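Local coordinates for glucanase (Clostridium thermocellum, PDB 5GXX), which probably hydrolyses internal beta-1,4-glucosidic bonds of cellulose, as a cellulosomal endoglucanase of glycosyl hydrolase family 9, at residues A[5-10]-A[334-339]; A[69-74]-A[417-422]. The protein carries 1 engineered substitution. One frame throughout, in Å; residues are numbered along the deposited sequence.

Contact 1: residues A[5-10]-A[334-339]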
# COMPACT_ATOMS: atom_id res chain seq x y z
N TYR A 5 29.61 0.85 -48.65
CA TYR A 5 28.51 0.21 -47.94
C TYR A 5 27.43 -0.01 -48.97
O TYR A 5 27.45 0.60 -50.04
CB TYR A 5 27.99 1.10 -46.78
CG TYR A 5 29.05 1.27 -45.72
CD1 TYR A 5 29.26 0.28 -44.76
CD2 TYR A 5 29.89 2.39 -45.71
CE1 TYR A 5 30.25 0.40 -43.82
CE2 TYR A 5 30.90 2.52 -44.75
CZ TYR A 5 31.08 1.51 -43.83
OH TYR A 5 32.07 1.60 -42.89
N ASN A 6 26.48 -0.87 -48.63
CA ASN A 6 25.28 -1.00 -49.45
C ASN A 6 24.33 0.14 -49.09
O ASN A 6 23.50 -0.00 -48.20
CB ASN A 6 24.61 -2.36 -49.23
CG ASN A 6 23.45 -2.59 -50.19
OD1 ASN A 6 22.96 -1.66 -50.84
ND2 ASN A 6 23.01 -3.84 -50.27
N TYR A 7 24.53 1.27 -49.76
CA TYR A 7 23.73 2.48 -49.52
C TYR A 7 22.26 2.28 -49.86
O TYR A 7 21.41 2.88 -49.21
CB TYR A 7 24.28 3.69 -50.28
CG TYR A 7 25.72 4.02 -49.92
CD1 TYR A 7 26.05 4.55 -48.67
CD2 TYR A 7 26.74 3.83 -50.86
CE1 TYR A 7 27.37 4.86 -48.37
CE2 TYR A 7 28.06 4.13 -50.56
CZ TYR A 7 28.37 4.62 -49.31
OH TYR A 7 29.69 4.93 -49.03
N ALA A 8 21.96 1.41 -50.83
CA ALA A 8 20.57 1.10 -51.15
C ALA A 8 19.86 0.42 -49.98
O ALA A 8 18.70 0.74 -49.69
CB ALA A 8 20.46 0.22 -52.40
N GLU A 9 20.54 -0.51 -49.32
CA GLU A 9 19.96 -1.18 -48.15
C GLU A 9 19.83 -0.19 -46.99
O GLU A 9 18.82 -0.18 -46.29
CB GLU A 9 20.77 -2.40 -47.71
CG GLU A 9 20.16 -3.14 -46.52
CD GLU A 9 21.09 -4.20 -45.97
OE1 GLU A 9 21.78 -4.85 -46.79
OE2 GLU A 9 21.14 -4.39 -44.74
N ALA A 10 20.85 0.63 -46.78
CA ALA A 10 20.75 1.69 -45.77
C ALA A 10 19.54 2.60 -46.02
O ALA A 10 18.78 2.94 -45.11
CB ALA A 10 22.02 2.50 -45.75
N SER A 334 32.35 11.15 -46.10
CA SER A 334 33.04 10.74 -44.88
C SER A 334 32.09 10.70 -43.68
O SER A 334 32.23 9.87 -42.79
CB SER A 334 34.25 11.63 -44.58
OG SER A 334 33.87 12.88 -44.03
N GLN A 335 31.13 11.63 -43.67
CA GLN A 335 30.20 11.65 -42.54
C GLN A 335 29.16 10.53 -42.61
O GLN A 335 28.85 9.90 -41.60
CB GLN A 335 29.48 13.00 -42.42
CG GLN A 335 30.47 14.16 -42.26
CD GLN A 335 31.41 13.97 -41.09
OE1 GLN A 335 31.00 14.05 -39.93
NE2 GLN A 335 32.68 13.75 -41.39
N ILE A 336 28.64 10.28 -43.80
CA ILE A 336 27.73 9.15 -43.95
C ILE A 336 28.45 7.84 -43.63
O ILE A 336 27.91 6.99 -42.91
CB ILE A 336 27.10 9.11 -45.37
CG1 ILE A 336 26.33 10.41 -45.69
CG2 ILE A 336 26.25 7.84 -45.54
CD1 ILE A 336 25.29 10.81 -44.63
N ASP A 337 29.67 7.69 -44.15
CA ASP A 337 30.38 6.42 -43.92
C ASP A 337 30.70 6.22 -42.45
O ASP A 337 30.64 5.09 -41.95
CB ASP A 337 31.66 6.30 -44.78
CG ASP A 337 31.36 6.12 -46.27
OD1 ASP A 337 30.18 5.90 -46.63
OD2 ASP A 337 32.32 6.24 -47.06
N TYR A 338 30.99 7.31 -41.73
CA TYR A 338 31.18 7.19 -40.28
C TYR A 338 29.94 6.60 -39.63
O TYR A 338 30.02 5.66 -38.85
CB TYR A 338 31.53 8.55 -39.65
CG TYR A 338 31.88 8.46 -38.18
CD1 TYR A 338 30.92 8.15 -37.23
CD2 TYR A 338 33.19 8.64 -37.74
CE1 TYR A 338 31.22 8.06 -35.88
CE2 TYR A 338 33.50 8.55 -36.39
CZ TYR A 338 32.51 8.30 -35.46
OH TYR A 338 32.77 8.15 -34.11
N ALA A 339 28.77 7.13 -39.98
CA ALA A 339 27.51 6.62 -39.43
C ALA A 339 27.24 5.14 -39.73
O ALA A 339 26.59 4.44 -38.95
CB ALA A 339 26.36 7.48 -39.94
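Tyr-7 and Asp-337 join the start of the first helix, 7-20, to the end of helix 322-340 in the family 9 catalytic domain, an (alpha/alpha)6 barrel. The phenol Tyr-7 OH donates to Asp-337 OD1 at 2.6 Å, reaching the carboxylate from its syn side. Asp-337 OD1 lies at the ring edge, in its plane, and the ring and carboxylate planes are only 16° apart. Asp-337 has CG anti to its carbonyl carbon (chi1 -70°), which turns the carboxylate toward the phenol. Tyrosine suits the place because its long, rigid ring carries a hydroxyl across the gap between the helices. Beside the hydroxyl the contact turns apolar, with Tyr-7 CE1 4.3 Å from Ile-336 CG2. Tyr-5 brings the edge of its ring to the same acid, its CD2 3.6 Å from Asp-337 OD1, while its own hydroxyl bonds to Ser-342. Asp-337 OD2 forms a salt bridge with Lys-333, so the buried carboxylate is gripped at both oxygens, which would be expected to keep it ionised. Further out, Asn-6 is the N-cap of helix 7-20, its OD1 accepting from Glu-9 N at 3.1 Å. The backbone oxygen Tyr-5 O rests 3.4 Å above one face of the Tyr-7 ring, near its rim.

Contact 2: residues A[69-74]-A[417-422]; sequences GWALYE and GFVGAL
Val-419 turns its CG1 trans to the backbone nitrogen (chi1 169°), which brings this methyl group to 4.4 Å from the methyl carbon CB of Ala-71. Ala-71 needs no torsion of its own, since its CA-CB bond already points at helix 412-429. The heart of the contact is the approach of that methyl to bare backbone: Ala-71 CB lies 3.5 Å from Gly-420 CA and 4.0 Å from Gly-420 N. With no side chain on Gly-420 to hold the helices apart, the alpha carbons of Ala-71 and Gly-420 come within 4.3 Å of each other, a very close approach for two packed helices. Small residues suit this place, alanine supplying a single methyl group and glycine leaving the surface of the partner helix low enough to receive it.

Off the contact, a bond within helix 58-75 ties its larger side chains to other neighbours. Trp-70 has CG opposite the backbone nitrogen (chi1 -167°), and its NE1 donates to Glu-74 OE2 at 2.9 Å, one turn later. The acceptor lies nearly in the indole plane and uses its anti lone pair. Glu-74 OE2 also forms a salt bridge with Arg-258, while Trp-70 meets Phe-310 and Trp-207 edge-to-face. On the other helix, Val-419 also packs on Leu-11 and Ala-14 of helix 7-20.

Both segments belong to the helical barrel of the catalytic domain, and the contact is plain packing within it. The Ala-71 methyl meets the Gly-420 backbone and a Val-419 methyl, and no polar pair forms between the two segments. What joins the helices here is apolar: dispersion between closely fitted surfaces and the exclusion of water, which depend on shape and not on charge.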
# COMPACT_ATOMS: atom_id res chain seq x y z
N GLY A 69 11.08 15.55 -48.78
CA GLY A 69 10.69 16.17 -50.05
C GLY A 69 11.93 16.63 -50.80
O GLY A 69 12.03 16.39 -52.01
N TRP A 70 12.87 17.24 -50.09
CA TRP A 70 14.08 17.76 -50.72
C TRP A 70 14.87 16.59 -51.30
O TRP A 70 15.40 16.71 -52.41
CB TRP A 70 14.90 18.62 -49.75
CG TRP A 70 15.99 19.45 -50.37
CD1 TRP A 70 16.23 19.62 -51.70
CD2 TRP A 70 16.98 20.25 -49.69
NE1 TRP A 70 17.31 20.45 -51.89
CE2 TRP A 70 17.79 20.85 -50.67
CE3 TRP A 70 17.27 20.47 -48.33
CZ2 TRP A 70 18.86 21.69 -50.34
CZ3 TRP A 70 18.33 21.31 -48.01
CH2 TRP A 70 19.13 21.88 -49.01
N ALA A 71 14.93 15.47 -50.58
CA ALA A 71 15.61 14.28 -51.09
C ALA A 71 15.04 13.84 -52.45
O ALA A 71 15.79 13.55 -53.39
CB ALA A 71 15.55 13.16 -50.08
N LEU A 72 13.71 13.81 -52.53
CA LEU A 72 13.04 13.44 -53.77
C LEU A 72 13.27 14.49 -54.85
O LEU A 72 13.44 14.13 -56.01
CB LEU A 72 11.54 13.23 -53.52
CG LEU A 72 11.12 11.95 -52.79
CD1 LEU A 72 9.67 12.01 -52.32
CD2 LEU A 72 11.34 10.67 -53.61
N TYR A 73 13.27 15.77 -54.47
CA TYR A 73 13.45 16.88 -55.41
C TYR A 73 14.80 16.81 -56.11
O TYR A 73 14.91 17.08 -57.30
CB TYR A 73 13.24 18.22 -54.70
CG TYR A 73 13.36 19.45 -55.58
CD1 TYR A 73 12.27 19.94 -56.30
CD2 TYR A 73 14.56 20.16 -55.64
CE1 TYR A 73 12.39 21.08 -57.10
CE2 TYR A 73 14.68 21.30 -56.42
CZ TYR A 73 13.59 21.75 -57.15
OH TYR A 73 13.75 22.89 -57.92
N GLU A 74 15.84 16.43 -55.36
CA GLU A 74 17.19 16.36 -55.93
C GLU A 74 17.49 15.05 -56.63
O GLU A 74 18.13 15.05 -57.68
CB GLU A 74 18.23 16.53 -54.82
CG GLU A 74 18.13 17.87 -54.11
CD GLU A 74 18.44 19.05 -55.00
OE1 GLU A 74 19.07 18.88 -56.07
OE2 GLU A 74 18.06 20.18 -54.63
N GLY A 417 17.63 14.32 -43.07
CA GLY A 417 18.73 14.68 -43.97
C GLY A 417 19.51 13.43 -44.38
O GLY A 417 20.01 13.32 -45.50
N PHE A 418 19.65 12.49 -43.44
CA PHE A 418 20.31 11.20 -43.68
C PHE A 418 19.74 10.43 -44.88
O PHE A 418 20.48 9.95 -45.74
CB PHE A 418 20.25 10.41 -42.37
CG PHE A 418 20.91 9.06 -42.38
CD1 PHE A 418 22.25 8.93 -42.74
CD2 PHE A 418 20.22 7.95 -41.90
CE1 PHE A 418 22.87 7.70 -42.67
CE2 PHE A 418 20.85 6.72 -41.83
CZ PHE A 418 22.16 6.61 -42.22
N VAL A 419 18.42 10.29 -44.94
CA VAL A 419 17.77 9.84 -46.16
C VAL A 419 18.22 10.56 -47.43
O VAL A 419 18.53 9.90 -48.42
CB VAL A 419 16.23 9.88 -46.01
CG1 VAL A 419 15.55 9.67 -47.37
CG2 VAL A 419 15.79 8.81 -45.02
N GLY A 420 18.29 11.89 -47.43
CA GLY A 420 18.71 12.63 -48.62
C GLY A 420 20.14 12.27 -49.02
O GLY A 420 20.44 12.03 -50.20
N ALA A 421 21.04 12.22 -48.05
CA ALA A 421 22.41 11.80 -48.33
C ALA A 421 22.56 10.35 -48.83
O ALA A 421 23.37 10.08 -49.74
CB ALA A 421 23.27 12.08 -47.11
N LEU A 422 21.78 9.43 -48.28
CA LEU A 422 21.77 8.05 -48.79
C LEU A 422 21.20 7.99 -50.21
O LEU A 422 21.68 7.21 -51.04
CB LEU A 422 21.01 7.10 -47.87
CG LEU A 422 21.61 6.89 -46.48
CD1 LEU A 422 20.61 6.17 -45.55
CD2 LEU A 422 22.93 6.11 -46.58

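How the contacts relate
From the N terminus the chain passes through 5-10, then 69-74, and only much later returns through 334-339 and 417-422. Contact 1 closes a loop with 323 residues between its segments, and contact 2 one with 342. Because the segments alternate, the two loops cross instead of nesting. Each ties an early helix of the barrel to a late one, 7-20 to 322-340 and 58-75 to 412-429, so the beginning and end of the catalytic domain are brought together. Their centres are 14 Å apart and they touch directly: Ile-336 CD1 packs 3.4 Å from Ala-421 CB, and Leu-422 lies against both Ala-10 and Ile-336. Helix 412-429 thus touches all three of the other helices.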